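PDB 2QZG: UPF0147 protein MMP1188 from Methanococcus maripaludis S2, which is of unknown function but folds into a compact, all-helical chain of the archaeal UPF0147 family. Local coordinates for residues Thr30-Asn35 / Asn73-Thr78. Residues are numbered along the deposited sequence; the frame is centred on the assembly and turned at random.
Sequences TTVPRN and NMPIHT
The imidazole ring of His77 meets Thr31 of segment 30-35 at its edge, and one face is covered by Thr78 OG1 of the following residue. Thr31 OG1 lies near the ring plane, 3.3 Å from His77 CE1. Thr78 OG1 sits 3.3 Å above the His77 ring plane, displaced toward the rim. Val32 CG2 approaches the same ring obliquely. The His77 side chain has CG between its backbone N and carbonyl carbon (chi1 78°), which turns the ring toward Thr31. Val32 and Thr78 meet tip to tip, with Val32 CG2 3.4 Å from Thr78 OG1. With Val32 CG1 anti to the backbone N (chi1 -173°), CG2 lies anti to the carbonyl carbon, and this branch reaches Thr78.

Pro33 packs against Pro75 and Asn73. Pro33 CD lies 4.1 Å from Pro75 CD. Pro33 CG also rests 3.8 Å from Asn73 O and 4.2 Å from Asn73 CB. Thr31 O is 3.9 Å from Pro75 CG. An alanine in place of Pro33 would probably open a gap beside Pro75 and Asn73 and free the backbone ahead of helix 34-46 to turn.

Pro33 and Pro75 hold the N-cap positions, right before helices 34-46 and 76-90. The contact joins two helix starts at one end of the helical bundle. Its packing is mixed: proline and valine carbons meet one another and oxygens. The polar link is indirect. Asp29 accepts hydrogen bonds from Thr31 OG1 and His77 NE2, and its carboxylate ties the two segments together.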
loop_
_atom_site.group_PDB
_atom_site.type_symbol
_atom_site.label_atom_id
_atom_site.label_comp_id
_atom_site.label_asym_id
_atom_site.label_seq_id
_atom_site.Cartn_x
_atom_site.Cartn_y
_atom_site.Cartn_z
ATOM N N THR C 30 0.718 20.856 -0.070
ATOM C CA THR C 30 1.186 22.078 0.603
ATOM C C THR C 30 1.096 22.042 2.140
ATOM O O THR C 30 1.682 22.896 2.819
ATOM C CB THR C 30 0.422 23.316 0.096
ATOM O OG1 THR C 30 -0.972 23.162 0.386
ATOM C CG2 THR C 30 0.624 23.523 -1.420
ATOM N N THR C 31 0.358 21.075 2.684
ATOM C CA THR C 31 0.221 20.928 4.138
ATOM C C THR C 31 1.403 20.176 4.749
ATOM O O THR C 31 1.427 19.906 5.954
ATOM C CB THR C 31 -1.069 20.174 4.522
ATOM O OG1 THR C 31 -1.055 18.869 3.931
ATOM C CG2 THR C 31 -2.316 20.935 4.077
ATOM N N VAL C 32 2.378 19.826 3.915
ATOM C CA VAL C 32 3.505 19.010 4.356
ATOM C C VAL C 32 4.769 19.869 4.437
ATOM O O VAL C 32 5.013 20.690 3.544
ATOM C CB VAL C 32 3.698 17.747 3.437
ATOM C CG1 VAL C 32 4.764 16.817 3.991
ATOM C CG2 VAL C 32 2.397 16.980 3.338
ATOM N N PRO C 33 5.546 19.734 5.538
ATOM C CA PRO C 33 6.846 20.407 5.603
ATOM C C PRO C 33 7.668 20.203 4.320
ATOM O O PRO C 33 7.684 19.109 3.737
ATOM C CB PRO C 33 7.524 19.734 6.793
ATOM C CG PRO C 33 6.392 19.367 7.696
ATOM C CD PRO C 33 5.246 18.998 6.783
ATOM N N ARG C 34 8.337 21.258 3.891
ATOM C CA ARG C 34 9.093 21.222 2.659
ATOM C C ARG C 34 10.156 20.125 2.655
ATOM O O ARG C 34 10.413 19.540 1.617
ATOM C CB ARG C 34 9.676 22.613 2.334
ATOM C CG ARG C 34 8.581 23.613 2.021
ATOM C CD ARG C 34 9.077 24.877 1.432
ATOM N NE ARG C 34 9.191 24.800 -0.017
ATOM C CZ ARG C 34 8.281 25.260 -0.868
ATOM N NH1 ARG C 34 7.168 25.843 -0.426
ATOM N NH2 ARG C 34 8.491 25.120 -2.164
ATOM N N ASN C 35 10.754 19.828 3.805
ATOM C CA ASN C 35 11.765 18.771 3.869
ATOM C C ASN C 35 11.206 17.355 3.601
ATOM O O ASN C 35 11.901 16.493 3.080
ATOM C CB ASN C 35 12.535 18.817 5.190
ATOM C CG ASN C 35 11.695 18.385 6.372
ATOM O OD1 ASN C 35 10.613 18.926 6.611
ATOM N ND2 ASN C 35 12.190 17.399 7.122
ATOM N N ASN C 73 7.683 16.413 12.850
ATOM C CA ASN C 73 6.693 17.317 12.254
ATOM C C ASN C 73 5.791 16.687 11.203
ATOM O O ASN C 73 4.968 17.358 10.577
ATOM C CB ASN C 73 7.372 18.560 11.675
ATOM C CG ASN C 73 7.154 19.793 12.538
ATOM O OD1 ASN C 73 6.901 19.691 13.741
ATOM N ND2 ASN C 73 7.223 20.964 11.920
HETATM N N MSE C 74 5.925 15.391 11.007
HETATM C CA MSE C 74 5.149 14.790 9.945
HETATM C C MSE C 74 3.667 14.589 10.237
HETATM O O MSE C 74 3.305 14.048 11.290
HETATM C CB MSE C 74 5.759 13.507 9.483
HETATM C CG MSE C 74 5.349 13.283 8.063
HETATM SE SE MSE C 74 5.647 11.529 7.716
HETATM C CE MSE C 74 7.550 11.624 7.312
ATOM N N PRO C 75 2.812 15.030 9.296
ATOM C CA PRO C 75 1.363 14.962 9.456
ATOM C C PRO C 75 0.877 13.528 9.414
ATOM O O PRO C 75 1.469 12.702 8.720
ATOM C CB PRO C 75 0.829 15.721 8.238
ATOM C CG PRO C 75 2.022 16.494 7.670
ATOM C CD PRO C 75 3.200 15.652 8.011
ATOM N N ILE C 76 -0.190 13.245 10.158
ATOM C CA ILE C 76 -0.774 11.900 10.225
ATOM C C ILE C 76 -1.081 11.340 8.830
ATOM O O ILE C 76 -0.656 10.220 8.507
ATOM C CB ILE C 76 -2.026 11.842 11.162
ATOM C CG1 ILE C 76 -1.613 12.180 12.596
ATOM C CG2 ILE C 76 -2.696 10.462 11.078
ATOM C CD1 ILE C 76 -2.738 12.126 13.661
ATOM N N HIS C 77 -1.767 12.139 7.998
ATOM C CA HIS C 77 -2.179 11.707 6.665
ATOM C C HIS C 77 -0.989 11.312 5.796
ATOM O O HIS C 77 -1.020 10.300 5.097
ATOM C CB HIS C 77 -3.084 12.753 5.977
ATOM C CG HIS C 77 -2.361 13.941 5.410
ATOM N ND1 HIS C 77 -1.895 14.974 6.193
ATOM C CD2 HIS C 77 -2.060 14.281 4.129
ATOM C CE1 HIS C 77 -1.320 15.886 5.425
ATOM N NE2 HIS C 77 -1.416 15.497 4.169
ATOM N N THR C 78 0.069 12.107 5.858
ATOM C CA THR C 78 1.281 11.793 5.144
ATOM C C THR C 78 1.912 10.491 5.643
ATOM O O THR C 78 2.363 9.682 4.847
ATOM C CB THR C 78 2.267 12.946 5.243
ATOM O OG1 THR C 78 1.563 14.165 4.984
ATOM C CG2 THR C 78 3.386 12.789 4.202
#